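Local coordinates for cellulose hydrolase (Bacillus licheniformis, PDB 4YZT), which cleaves internal beta-1,4-glucosidic bonds of cellulose as a three-module endoglucanase of glycoside hydrolase family 5, at residues P54-H58 and W103-R107; H58-I63 and F311-R316; M171-N175 and H208-P212; Y224-Y230 and Y286-F290; V291-H295 and A330-P335. Where two conformers were deposited one is given. Numbering follows the deposited sequence.

Overall arrangement
All five contacts lie on the outside or the rim of the (beta/alpha)8 barrel that makes up the catalytic module. Interactions 1 and 2 share H58 and helix 57-66; their centres lie 10 Å apart and the R107 NE to D61 OD1 salt bridge (2.7 Å) joins them. Interactions 4 and 5 follow one another along a single helix, their centres 14 Å apart, and touch where A330 CB packs on D288 OD1 at 4.1 Å. Interaction 3 stands alone, its centre 26 Å from that of interaction 4 and 37 Å from that of interaction 2. Interaction 4 reaches the bound glycan through Y225, while the R313 side chain of interaction 2 stays about 10 Å from a glucose unit.

Interaction 1 (P54-H58 and W103-R107); sequences PVREH and WALER
E57 carries this surface contact, its CA 6.5 Å from that of W103. Residues 54-56 run extended into the weakly bonded start of helix 57-66; 103-105 are the last part of helix 91-105 and the chain then leaves it, R107 N still bonding to A104 O at 3.0 Å. The E57 side chain is fully extended (chi1 and chi2 both t), so CG sits 3.5 Å above the centroid of the five-membered ring of W103, almost on its normal: a CH-pi contact. These are the first two outer helices of the barrel, meeting near the start of one and the end of the other. E57 OE2 accepts from R107 NH2 at 2.9 Å in a salt bridge, and also from a water at 2.9 Å that donates to E106 OE1 at 3.3 Å. R107 NH1 donates to W103 O at 2.9 Å, while R107 NE is taken by D61. V55 O, 3.8 Å from W103 CZ3 at the indole edge, accepts from R96; V55 N bonds to E47.

Interaction 2 (H58-I63 and F311-R316); sequences HTFDDI and FDRAER
The loop that follows the eighth barrel strand folds back here onto helix 57-66, the first outer helix of the beta/alpha series. Residues 58-63 belong to that helix, whose first turn is weakly bonded; 311-312 are a short strand, 313-315 have helical backbone angles, and R316 takes a left-handed conformation (phi 59°, psi 45°). Within 311-316, D312 OD1 accepts from E315 N at 3.1 Å, an Asx motif. CA atoms pair T59 with R313 (6.5 Å) and D62 with R316 (7.0 Å). R316 meets D62 side by side: NH2 to OD1 and NE to OD2 are both 2.8 Å, a bidentate salt bridge. With chi1 p, H58 lies flat on the same guanidinium, centres 4.0 Å apart and planes at 21°. Next to this pair, F311 (chi1 t) packs so that D62 CB lies 3.6 Å from F311 CZ and I63 CD1 4.2 Å from F311 CD2. R313 O accepts from two waters, one bonded to H58 NE2, the other to T59 OG1 and D62 OD2. The exposed R316 side chain is thus gripped on two sides, by ion pairing in its plane and stacking on its face.

Interaction 3 (M171-N175 and H208-P212); sequences MNLLN and HSFEP
N172 dominates this contact, with F210 and E211 burying the next most surface. It stands on helix 168-184, its CA 6.6 Å from that of E211, and its m rotamer presents the amide to an irregular segment that has just left helix 203-208 at S209. From F210 on, the backbone is extended. Both ends of the amide bond to that backbone: N172 ND2 donates to S209 O at 3.2 Å, and N172 OD1 accepts from E211 N at 3.2 Å. The F210 side chain (chi1 t) turns its ring edge to N175, CE1 lying 3.7 Å from ND2, and also packs on V196. A water bridges the segments, donating to N172 OD1 (2.9 Å) and E211 O (2.8 Å) and accepting from N175 ND2 (2.8 Å), which also donates to G197 O. The contact joins the fourth outer helix of the barrel to the loop between helix 203-208 and strand 218-224. Its direct hydrogen bonds read the loop's main chain, while the F210 ring adds packing.

Interaction 4 (Y224-Y230 and Y286-F290); sequences YYSPWDY and YHDTF. With BGC (beta-D-glucopyranose), chain B.
A cis peptide bond precedes P227, and the carbonyl in it, S226 O, accepts a 2.7 Å hydrogen bond from Y286 OH. The same hydroxyl accepts from a water at 2.8 Å that also donates to Y224 O at 2.8 Å, so it meets one backbone carbonyl directly and a second through the water. Residues 224-227 are extended or irregular; P227 occupies the N-cap position of short helix 228-231. Residues 286-290 are regular helix, with F290 N bonded to Y286 O at 2.9 Å. The backbones stay well apart, CA to CA 9.5 Å for Y224 and F290 and 9.9 Å for Y230 and Y286, and t rotamers of all four aromatic side chains fill the gap. This is the C-terminal, catalytic end of barrel strand 218-224, where the following loop rests on helix 280-296. The Y224 and F290 rings are nearly parallel (8°) but slid apart, centroids 4.9 Å, with CD2 of Y224 3.3 Å from CE1 of F290. Y230 and Y286 meet obliquely at 47°, centroids 5.5 Å. CD of P227 touches CE2 of Y286 at 4.2 Å. Y224 OH bonds to D252. Y225 points its CA-to-CB bond away from the helix; this glycan-pocket residue has its ring edge toward the glucose, CE2 3.9 Å from O1, and its hydroxyl bonds to E271, which also binds the sugar.

Interaction 5 (V291-H295 and A330-P335); sequences VRLAH and AGRGVP
Two backbone patterns set the frame. Residues 291-295 are regular helix, with H295 N bonded to V291 O at 2.9 Å. On the other side A330 to G333 make a type I turn, G333 N to A330 O at 2.9 Å, and a Schellman motif with G333 as C-prime (phi 82°, psi 19°) ends helix 321-330, V334 N bonding back to Q329 O. The CA atoms of R292 and A330 are 5.4 Å apart, those of H295 and G333 6.1 Å. The apolar packing comes from V291 (chi1 t), whose CG1 sits 3.6 Å from A330 CB. R292 lays its aliphatic part along the loop: CG is 4.0 Å from A330 CB, and CD is 3.6 Å from CA of P335. Its NE is in a salt bridge with D288. Van der Waals contacts with the backbone bring V291 CG1 to 3.4 Å from G331 N and H295 CD2 to 3.3 Å from G331 O. The aromatic contact is a CH-pi one: G333 CA lies 3.5 Å over the centroid of the H295 ring (chi1 t), 15° off its normal. A side chain at G333 would run into the imidazole, its ideal CB falling 2.6 Å from H295 CE1. Helices 280-296 and 321-330, the seventh and eighth outer helices of the barrel, meet here, just before strand 338-347 of the next module. With packing, a CH-pi contact and no direct hydrogen bond between the segments, complementary shape is what joins them.

Interaction 1 (P54-H58 and W103-R107)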
# COMPACT_ATOMS: atom_id res chain seq x y z
N PRO A 54 1.13 2.30 20.42
CA PRO A 54 1.31 3.75 20.27
C PRO A 54 2.70 4.08 19.73
O PRO A 54 3.70 3.47 20.14
CB PRO A 54 1.11 4.28 21.70
CG PRO A 54 0.21 3.24 22.35
CD PRO A 54 0.64 1.93 21.76
N VAL A 55 2.77 5.02 18.79
CA VAL A 55 4.00 5.24 18.04
C VAL A 55 5.10 5.74 18.97
O VAL A 55 4.87 6.56 19.86
CB VAL A 55 3.78 6.24 16.87
CG1 VAL A 55 3.28 7.59 17.38
CG2 VAL A 55 5.07 6.40 16.05
N ARG A 56 6.30 5.19 18.78
CA ARG A 56 7.47 5.65 19.50
C ARG A 56 8.10 6.82 18.75
O ARG A 56 8.04 6.86 17.52
CB ARG A 56 8.49 4.52 19.65
CG ARG A 56 7.88 3.20 20.09
CD ARG A 56 7.81 3.09 21.60
NE ARG A 56 9.09 3.43 22.23
CZ ARG A 56 10.17 2.66 22.18
NH1 ARG A 56 10.14 1.50 21.53
NH2 ARG A 56 11.29 3.04 22.79
N GLU A 57 8.68 7.76 19.48
CA GLU A 57 9.32 8.91 18.85
C GLU A 57 10.34 8.47 17.78
O GLU A 57 10.43 9.09 16.72
CB GLU A 57 9.99 9.80 19.90
CG GLU A 57 10.52 11.12 19.34
CD GLU A 57 11.26 11.96 20.37
OE1 GLU A 57 11.17 11.66 21.58
OE2 GLU A 57 11.94 12.92 19.97
N HIS A 58 11.08 7.40 18.04
CA HIS A 58 12.19 7.03 17.16
C HIS A 58 11.71 6.51 15.81
O HIS A 58 12.48 6.45 14.86
CB HIS A 58 13.12 6.01 17.83
CG HIS A 58 12.50 4.67 18.07
ND1 HIS A 58 12.38 4.12 19.33
CD2 HIS A 58 11.99 3.75 17.21
CE1 HIS A 58 11.81 2.93 19.24
NE2 HIS A 58 11.56 2.69 17.97
N TRP A 103 6.61 15.80 17.10
CA TRP A 103 7.71 14.90 16.77
C TRP A 103 8.03 14.90 15.28
O TRP A 103 9.20 14.94 14.87
CB TRP A 103 7.40 13.47 17.25
CG TRP A 103 7.58 13.28 18.73
CD1 TRP A 103 8.27 14.08 19.60
CD2 TRP A 103 7.05 12.20 19.52
NE1 TRP A 103 8.22 13.56 20.87
CE2 TRP A 103 7.46 12.41 20.85
CE3 TRP A 103 6.27 11.08 19.22
CZ2 TRP A 103 7.12 11.54 21.89
CZ3 TRP A 103 5.94 10.22 20.24
CH2 TRP A 103 6.36 10.45 21.56
N ALA A 104 6.98 14.85 14.46
CA ALA A 104 7.17 14.84 13.02
C ALA A 104 7.69 16.20 12.56
O ALA A 104 8.64 16.29 11.78
CB ALA A 104 5.86 14.49 12.30
N LEU A 105 7.06 17.27 13.06
CA LEU A 105 7.46 18.60 12.61
C LEU A 105 8.90 18.92 13.00
O LEU A 105 9.62 19.60 12.26
CB LEU A 105 6.53 19.67 13.19
CG LEU A 105 5.14 19.73 12.58
CD1 LEU A 105 4.27 20.66 13.44
CD2 LEU A 105 5.22 20.24 11.16
N GLU A 106 9.33 18.45 14.16
CA GLU A 106 10.68 18.75 14.62
C GLU A 106 11.73 18.01 13.80
O GLU A 106 12.92 18.33 13.87
CB GLU A 106 10.81 18.43 16.11
CG GLU A 106 10.00 19.38 16.96
CD GLU A 106 9.86 18.94 18.40
OE1 GLU A 106 10.45 17.90 18.77
OE2 GLU A 106 9.16 19.64 19.16
N ARG A 107 11.30 17.04 13.01
CA ARG A 107 12.19 16.33 12.09
C ARG A 107 12.14 16.95 10.69
O ARG A 107 12.61 16.36 9.72
CB ARG A 107 11.85 14.84 12.05
CG ARG A 107 12.55 14.12 13.18
CD ARG A 107 11.68 13.17 13.94
NE ARG A 107 12.42 12.64 15.08
CZ ARG A 107 12.17 12.95 16.34
NH1 ARG A 107 11.17 13.77 16.65
NH2 ARG A 107 12.91 12.42 17.31
O HOH W 1 11.49 15.63 20.91

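Interaction 2 (H58-I63 and F311-R316)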
# COMPACT_ATOMS: atom_id res chain seq x y z
N HIS A 58 11.08 7.40 18.04
CA HIS A 58 12.19 7.03 17.16
C HIS A 58 11.71 6.51 15.81
O HIS A 58 12.48 6.45 14.86
CB HIS A 58 13.12 6.01 17.83
CG HIS A 58 12.50 4.67 18.07
ND1 HIS A 58 12.38 4.12 19.33
CD2 HIS A 58 11.99 3.75 17.21
CE1 HIS A 58 11.81 2.93 19.24
NE2 HIS A 58 11.56 2.69 17.97
N THR A 59 10.43 6.17 15.71
CA THR A 59 9.88 5.77 14.42
C THR A 59 9.99 6.93 13.43
O THR A 59 10.26 6.71 12.24
CB THR A 59 8.43 5.27 14.58
OG1 THR A 59 8.45 4.06 15.36
CG2 THR A 59 7.80 4.99 13.24
N PHE A 60 9.83 8.16 13.90
CA PHE A 60 9.95 9.30 13.00
C PHE A 60 11.40 9.53 12.56
O PHE A 60 11.65 9.96 11.43
CB PHE A 60 9.36 10.56 13.64
CG PHE A 60 7.86 10.51 13.74
CD1 PHE A 60 7.09 10.72 12.61
CD2 PHE A 60 7.23 10.19 14.94
CE1 PHE A 60 5.70 10.64 12.66
CE2 PHE A 60 5.83 10.11 15.00
CZ PHE A 60 5.06 10.34 13.86
N ASP A 61 12.34 9.20 13.43
CA ASP A 61 13.74 9.22 13.05
C ASP A 61 14.02 8.17 11.97
O ASP A 61 14.83 8.40 11.07
CB ASP A 61 14.63 9.00 14.26
CG ASP A 61 14.62 10.18 15.20
OD1 ASP A 61 14.76 11.35 14.75
OD2 ASP A 61 14.45 9.94 16.41
N ASP A 62 13.35 7.02 12.08
CA ASP A 62 13.52 5.93 11.13
C ASP A 62 12.97 6.33 9.76
O ASP A 62 13.55 6.01 8.73
CB ASP A 62 12.83 4.65 11.64
CG ASP A 62 13.55 4.01 12.83
OD1 ASP A 62 14.74 4.29 13.04
OD2 ASP A 62 12.91 3.21 13.56
N ILE A 63 11.86 7.05 9.76
CA ILE A 63 11.25 7.46 8.50
C ILE A 63 12.11 8.56 7.87
O ILE A 63 12.25 8.64 6.64
CB ILE A 63 9.82 7.94 8.70
CG1 ILE A 63 8.99 6.78 9.27
CG2 ILE A 63 9.21 8.39 7.38
CD1 ILE A 63 8.94 5.55 8.35
N PHE A 311 7.12 -0.85 6.36
CA PHE A 311 8.09 -0.67 7.44
C PHE A 311 7.71 -1.42 8.73
O PHE A 311 6.64 -1.21 9.30
CB PHE A 311 8.26 0.81 7.75
CG PHE A 311 9.32 1.08 8.79
CD1 PHE A 311 10.64 0.77 8.53
CD2 PHE A 311 8.99 1.66 10.01
CE1 PHE A 311 11.64 1.00 9.47
CE2 PHE A 311 9.98 1.91 10.96
CZ PHE A 311 11.30 1.58 10.69
N ASP A 312 8.63 -2.28 9.19
CA ASP A 312 8.45 -3.00 10.45
C ASP A 312 8.99 -2.13 11.58
O ASP A 312 10.20 -2.06 11.80
CB ASP A 312 9.18 -4.35 10.41
CG ASP A 312 8.96 -5.21 11.67
OD1 ASP A 312 8.69 -4.67 12.77
OD2 ASP A 312 9.09 -6.45 11.57
N ARG A 313 8.09 -1.46 12.30
CA ARG A 313 8.46 -0.51 13.34
C ARG A 313 9.20 -1.14 14.52
O ARG A 313 10.05 -0.50 15.13
CB ARG A 313 7.22 0.22 13.86
CG ARG A 313 6.46 0.96 12.75
CD ARG A 313 5.15 1.57 13.28
NE ARG A 313 4.25 1.95 12.19
CZ ARG A 313 3.02 2.41 12.39
NH1 ARG A 313 2.57 2.55 13.64
NH2 ARG A 313 2.26 2.73 11.36
N ALA A 314 8.86 -2.38 14.87
CA ALA A 314 9.50 -3.05 16.00
C ALA A 314 10.93 -3.44 15.67
O ALA A 314 11.84 -3.24 16.48
CB ALA A 314 8.70 -4.28 16.45
N GLU A 315 11.13 -4.02 14.49
CA GLU A 315 12.47 -4.39 14.03
C GLU A 315 13.26 -3.19 13.53
O GLU A 315 14.49 -3.25 13.42
CB GLU A 315 12.39 -5.44 12.92
CG GLU A 315 11.90 -6.78 13.40
CD GLU A 315 12.76 -7.32 14.51
OE1 GLU A 315 14.00 -7.45 14.30
OE2 GLU A 315 12.22 -7.58 15.61
N ARG A 316 12.53 -2.11 13.24
CA ARG A 316 13.09 -0.89 12.68
C ARG A 316 13.79 -1.17 11.35
O ARG A 316 14.90 -0.69 11.09
CB ARG A 316 14.04 -0.23 13.67
CG ARG A 316 13.41 -0.05 15.05
CD ARG A 316 14.31 0.73 16.00
NE ARG A 316 14.60 2.08 15.52
CZ ARG A 316 15.31 2.96 16.20
NH1 ARG A 316 15.81 2.64 17.38
NH2 ARG A 316 15.53 4.17 15.70
O HOH W 2 10.11 0.20 17.59
O HOH W 3 10.35 2.38 14.51

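Interaction 3 (M171-N175 and H208-P212)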
# COMPACT_ATOMS: atom_id res chain seq x y z
N MET A 171 -20.99 17.61 0.25
CA MET A 171 -19.54 17.54 0.30
C MET A 171 -18.92 18.91 0.05
O MET A 171 -18.03 19.36 0.76
CB MET A 171 -19.01 16.55 -0.73
CG MET A 171 -17.50 16.55 -0.82
SD MET A 171 -16.74 15.50 0.44
CE MET A 171 -15.81 16.68 1.40
N ASN A 172 -19.41 19.58 -0.99
CA ASN A 172 -18.89 20.90 -1.30
C ASN A 172 -19.23 21.92 -0.21
O ASN A 172 -18.40 22.77 0.12
CB ASN A 172 -19.41 21.35 -2.67
CG ASN A 172 -18.74 20.57 -3.82
OD1 ASN A 172 -17.56 20.20 -3.75
ND2 ASN A 172 -19.51 20.33 -4.88
N LEU A 173 -20.42 21.80 0.38
CA LEU A 173 -20.79 22.62 1.53
C LEU A 173 -19.86 22.35 2.71
O LEU A 173 -19.43 23.28 3.39
CB LEU A 173 -22.24 22.37 1.95
CG LEU A 173 -22.70 23.02 3.27
CD1 LEU A 173 -22.63 24.53 3.16
CD2 LEU A 173 -24.11 22.59 3.67
N LEU A 174 -19.58 21.08 2.95
CA LEU A 174 -18.79 20.68 4.10
C LEU A 174 -17.39 21.27 3.95
O LEU A 174 -16.85 21.83 4.90
CB LEU A 174 -18.74 19.16 4.23
CG LEU A 174 -17.98 18.50 5.39
CD1 LEU A 174 -18.48 17.06 5.57
CD2 LEU A 174 -16.48 18.48 5.13
N ASN A 175 -16.81 21.15 2.76
CA ASN A 175 -15.48 21.71 2.51
C ASN A 175 -15.43 23.20 2.76
O ASN A 175 -14.50 23.70 3.41
CB ASN A 175 -15.03 21.42 1.07
CG ASN A 175 -14.58 19.99 0.88
OD1 ASN A 175 -14.29 19.28 1.85
ND2 ASN A 175 -14.50 19.55 -0.38
N HIS A 208 -15.51 15.46 -11.52
CA HIS A 208 -16.87 15.61 -12.05
C HIS A 208 -17.93 16.18 -11.11
O HIS A 208 -18.96 16.67 -11.58
CB HIS A 208 -17.37 14.26 -12.58
CG HIS A 208 -16.48 13.67 -13.62
ND1 HIS A 208 -16.14 14.33 -14.78
CD2 HIS A 208 -15.86 12.47 -13.67
CE1 HIS A 208 -15.34 13.57 -15.50
NE2 HIS A 208 -15.15 12.43 -14.85
N SER A 209 -17.72 16.09 -9.81
CA SER A 209 -18.74 16.52 -8.85
C SER A 209 -18.21 17.58 -7.89
O SER A 209 -18.95 18.38 -7.31
CB SER A 209 -19.26 15.32 -8.08
OG SER A 209 -19.49 14.23 -8.96
N PHE A 210 -16.90 17.58 -7.74
CA PHE A 210 -16.21 18.49 -6.86
C PHE A 210 -16.17 19.90 -7.44
O PHE A 210 -16.07 20.07 -8.66
CB PHE A 210 -14.80 17.95 -6.64
CG PHE A 210 -13.88 18.86 -5.88
CD1 PHE A 210 -13.91 18.90 -4.50
CD2 PHE A 210 -12.94 19.62 -6.55
CE1 PHE A 210 -13.03 19.71 -3.80
CE2 PHE A 210 -12.06 20.44 -5.86
CZ PHE A 210 -12.11 20.48 -4.48
N GLU A 211 -16.25 20.90 -6.58
CA GLU A 211 -15.90 22.26 -6.98
C GLU A 211 -14.97 22.87 -5.94
O GLU A 211 -15.24 22.78 -4.74
CB GLU A 211 -17.14 23.14 -7.18
CG GLU A 211 -17.95 22.79 -8.42
CD GLU A 211 -17.13 22.87 -9.71
OE1 GLU A 211 -16.38 23.85 -9.89
OE2 GLU A 211 -17.24 21.94 -10.55
N PRO A 212 -13.86 23.47 -6.39
CA PRO A 212 -12.87 24.03 -5.46
C PRO A 212 -13.45 25.17 -4.62
O PRO A 212 -14.15 26.03 -5.17
CB PRO A 212 -11.77 24.57 -6.39
CG PRO A 212 -12.04 24.00 -7.73
CD PRO A 212 -13.52 23.74 -7.79
O HOH W 4 -15.33 21.34 -2.32

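Interaction 4 (Y224-Y230 and Y286-F290)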
# COMPACT_ATOMS: atom_id res chain seq x y z
N TYR A 224 -5.38 6.54 -4.64
CA TYR A 224 -5.29 5.69 -5.82
C TYR A 224 -4.88 4.29 -5.46
O TYR A 224 -3.78 4.08 -4.95
CB TYR A 224 -4.28 6.27 -6.82
CG TYR A 224 -4.34 5.60 -8.17
CD1 TYR A 224 -5.30 5.98 -9.10
CD2 TYR A 224 -3.44 4.59 -8.52
CE1 TYR A 224 -5.38 5.37 -10.35
CE2 TYR A 224 -3.50 3.98 -9.78
CZ TYR A 224 -4.47 4.38 -10.69
OH TYR A 224 -4.56 3.79 -11.93
N TYR A 225 -5.76 3.33 -5.74
CA TYR A 225 -5.50 1.92 -5.44
C TYR A 225 -5.93 1.01 -6.60
O TYR A 225 -6.48 -0.07 -6.38
CB TYR A 225 -6.25 1.50 -4.18
CG TYR A 225 -5.70 2.00 -2.86
CD1 TYR A 225 -4.45 1.58 -2.38
CD2 TYR A 225 -6.46 2.85 -2.05
CE1 TYR A 225 -3.96 2.00 -1.16
CE2 TYR A 225 -5.98 3.27 -0.81
CZ TYR A 225 -4.74 2.84 -0.37
OH TYR A 225 -4.27 3.27 0.86
N SER A 226 -5.68 1.44 -7.84
CA SER A 226 -6.08 0.65 -9.00
C SER A 226 -4.91 -0.08 -9.64
O SER A 226 -3.80 0.43 -9.70
CB SER A 226 -6.76 1.54 -10.03
OG SER A 226 -7.95 2.07 -9.48
N PRO A 227 -5.16 -1.32 -10.12
CA PRO A 227 -6.41 -2.09 -10.04
C PRO A 227 -6.59 -2.69 -8.65
O PRO A 227 -5.64 -3.26 -8.12
CB PRO A 227 -6.23 -3.20 -11.10
CG PRO A 227 -4.94 -2.84 -11.85
CD PRO A 227 -4.13 -2.03 -10.90
N TRP A 228 -7.77 -2.54 -8.08
CA TRP A 228 -8.02 -3.00 -6.71
C TRP A 228 -7.65 -4.47 -6.51
O TRP A 228 -7.07 -4.83 -5.48
CB TRP A 228 -9.48 -2.80 -6.33
CG TRP A 228 -9.78 -3.28 -4.95
CD1 TRP A 228 -10.46 -4.41 -4.59
CD2 TRP A 228 -9.42 -2.62 -3.73
NE1 TRP A 228 -10.53 -4.50 -3.22
CE2 TRP A 228 -9.89 -3.42 -2.67
CE3 TRP A 228 -8.72 -1.44 -3.43
CZ2 TRP A 228 -9.70 -3.07 -1.33
CZ3 TRP A 228 -8.53 -1.10 -2.10
CH2 TRP A 228 -9.03 -1.91 -1.07
N ASP A 229 -7.98 -5.31 -7.49
CA ASP A 229 -7.77 -6.74 -7.30
C ASP A 229 -6.29 -7.12 -7.47
O ASP A 229 -5.86 -8.16 -6.96
CB ASP A 229 -8.68 -7.58 -8.23
CG ASP A 229 -8.80 -7.02 -9.64
OD1 ASP A 229 -8.49 -5.84 -9.89
OD2 ASP A 229 -9.22 -7.80 -10.51
N TYR A 230 -5.49 -6.28 -8.12
CA TYR A 230 -4.06 -6.52 -8.12
C TYR A 230 -3.46 -6.07 -6.78
O TYR A 230 -2.71 -6.84 -6.15
CB TYR A 230 -3.31 -5.82 -9.28
CG TYR A 230 -1.84 -5.77 -8.94
CD1 TYR A 230 -1.08 -6.95 -8.85
CD2 TYR A 230 -1.22 -4.56 -8.61
CE1 TYR A 230 0.26 -6.91 -8.48
CE2 TYR A 230 0.13 -4.52 -8.23
CZ TYR A 230 0.85 -5.69 -8.16
OH TYR A 230 2.18 -5.66 -7.78
N TYR A 286 5.12 -1.74 -10.28
CA TYR A 286 3.94 -0.94 -9.95
C TYR A 286 4.34 0.34 -9.21
O TYR A 286 3.91 1.45 -9.57
CB TYR A 286 2.96 -1.77 -9.11
CG TYR A 286 1.67 -1.04 -8.79
CD1 TYR A 286 1.56 -0.24 -7.66
CD2 TYR A 286 0.57 -1.14 -9.63
CE1 TYR A 286 0.38 0.43 -7.37
CE2 TYR A 286 -0.60 -0.47 -9.34
CZ TYR A 286 -0.69 0.31 -8.23
OH TYR A 286 -1.86 0.99 -7.94
N HIS A 287 5.18 0.20 -8.19
CA HIS A 287 5.54 1.38 -7.41
C HIS A 287 6.38 2.36 -8.23
O HIS A 287 6.12 3.57 -8.20
CB HIS A 287 6.27 0.96 -6.13
CG HIS A 287 5.36 0.46 -5.06
ND1 HIS A 287 4.87 -0.83 -5.04
CD2 HIS A 287 4.84 1.07 -3.97
CE1 HIS A 287 4.09 -0.99 -3.99
NE2 HIS A 287 4.05 0.15 -3.32
N ASP A 288 7.37 1.87 -8.97
CA ASP A 288 8.18 2.76 -9.79
C ASP A 288 7.34 3.49 -10.83
O ASP A 288 7.50 4.68 -11.05
CB ASP A 288 9.31 2.01 -10.49
CG ASP A 288 10.14 2.92 -11.38
OD1 ASP A 288 10.95 3.71 -10.83
OD2 ASP A 288 9.97 2.87 -12.61
N THR A 289 6.43 2.75 -11.46
CA THR A 289 5.62 3.32 -12.52
C THR A 289 4.68 4.37 -11.96
O THR A 289 4.60 5.49 -12.49
CB THR A 289 4.79 2.24 -13.26
OG1 THR A 289 5.68 1.26 -13.81
CG2 THR A 289 3.98 2.86 -14.39
N PHE A 290 3.96 4.03 -10.89
CA PHE A 290 3.03 5.00 -10.32
C PHE A 290 3.72 6.23 -9.75
O PHE A 290 3.28 7.35 -9.97
CB PHE A 290 2.15 4.38 -9.23
CG PHE A 290 1.13 5.35 -8.71
CD1 PHE A 290 0.03 5.67 -9.49
CD2 PHE A 290 1.30 5.97 -7.48
CE1 PHE A 290 -0.90 6.60 -9.05
CE2 PHE A 290 0.37 6.89 -7.03
CZ PHE A 290 -0.73 7.20 -7.81
C2 BGC B . -8.44 4.33 3.97
C3 BGC B . -7.45 3.55 4.78
C4 BGC B . -7.50 2.12 4.46
C5 BGC B . -7.24 1.94 2.97
C6 BGC B . -7.16 0.51 2.48
C1 BGC B . -8.09 3.99 2.54
O1 BGC B . -8.60 4.85 1.56
O2 BGC B . -8.26 5.77 4.13
O3 BGC B . -7.61 3.79 6.24
O4 BGC B . -6.49 1.43 5.28
O5 BGC B . -8.34 2.60 2.26
O6 BGC B . -8.45 -0.06 2.63
O HOH W 5 -1.77 2.27 -5.48

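Interaction 5 (V291-H295 and A330-P335)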
# COMPACT_ATOMS: atom_id res chain seq x y z
N VAL A 291 4.80 6.04 -8.99
CA VAL A 291 5.43 7.20 -8.38
C VAL A 291 6.05 8.11 -9.45
O VAL A 291 5.98 9.33 -9.33
CB VAL A 291 6.48 6.78 -7.33
CG1 VAL A 291 7.20 8.02 -6.74
CG2 VAL A 291 5.80 6.00 -6.22
N ARG A 292 6.63 7.52 -10.49
CA ARG A 292 7.18 8.33 -11.58
C ARG A 292 6.08 9.10 -12.30
O ARG A 292 6.29 10.23 -12.70
CB ARG A 292 7.97 7.47 -12.59
CG ARG A 292 9.32 6.99 -12.05
CD ARG A 292 10.34 6.69 -13.15
NE ARG A 292 10.08 5.44 -13.86
CZ ARG A 292 9.44 5.36 -15.03
NH1 ARG A 292 8.98 6.46 -15.61
NH2 ARG A 292 9.26 4.18 -15.61
N LEU A 293 4.91 8.50 -12.46
CA LEU A 293 3.80 9.20 -13.10
C LEU A 293 3.29 10.35 -12.22
O LEU A 293 3.03 11.45 -12.73
CB LEU A 293 2.66 8.24 -13.43
CG LEU A 293 2.90 7.31 -14.62
CD1 LEU A 293 1.82 6.20 -14.67
CD2 LEU A 293 2.91 8.12 -15.91
N ALA A 294 3.16 10.12 -10.92
CA ALA A 294 2.79 11.19 -9.99
C ALA A 294 3.81 12.34 -10.08
O ALA A 294 3.44 13.51 -10.17
CB ALA A 294 2.70 10.65 -8.57
N HIS A 295 5.09 12.00 -10.06
CA HIS A 295 6.12 13.03 -10.17
C HIS A 295 6.01 13.79 -11.49
O HIS A 295 6.06 15.03 -11.50
CB HIS A 295 7.52 12.40 -10.02
CG HIS A 295 8.57 13.39 -9.61
ND1 HIS A 295 9.32 14.10 -10.52
CD2 HIS A 295 9.00 13.79 -8.38
CE1 HIS A 295 10.15 14.90 -9.88
NE2 HIS A 295 9.98 14.72 -8.58
N ALA A 330 12.23 7.39 -7.02
CA ALA A 330 11.19 7.81 -7.95
C ALA A 330 10.48 9.08 -7.46
O ALA A 330 10.10 9.93 -8.25
CB ALA A 330 10.19 6.69 -8.18
N GLY A 331 10.32 9.20 -6.14
CA GLY A 331 9.65 10.36 -5.57
C GLY A 331 10.47 11.63 -5.67
O GLY A 331 9.95 12.72 -5.45
N ARG A 332 11.76 11.48 -5.99
CA ARG A 332 12.65 12.61 -6.28
C ARG A 332 12.87 12.79 -7.78
O ARG A 332 13.74 13.56 -8.20
CB ARG A 332 14.00 12.42 -5.58
CG ARG A 332 13.94 12.68 -4.09
CD ARG A 332 15.20 12.21 -3.36
NE ARG A 332 15.22 12.72 -2.00
CZ ARG A 332 14.53 12.19 -0.98
NH1 ARG A 332 13.77 11.12 -1.19
NH2 ARG A 332 14.60 12.74 0.23
N GLY A 333 12.09 12.07 -8.59
CA GLY A 333 12.17 12.19 -10.04
C GLY A 333 13.28 11.38 -10.68
O GLY A 333 13.66 11.66 -11.82
N VAL A 334 13.80 10.39 -9.97
CA VAL A 334 14.89 9.56 -10.48
C VAL A 334 14.36 8.19 -10.88
O VAL A 334 13.86 7.44 -10.05
CB VAL A 334 16.01 9.42 -9.43
CG1 VAL A 334 17.17 8.59 -9.98
CG2 VAL A 334 16.49 10.80 -8.98
N PRO A 335 14.42 7.86 -12.17
CA PRO A 335 13.95 6.55 -12.63
C PRO A 335 14.81 5.39 -12.10
O PRO A 335 16.03 5.52 -11.94
CB PRO A 335 14.06 6.65 -14.15
CG PRO A 335 13.94 8.13 -14.42
CD PRO A 335 14.67 8.78 -13.29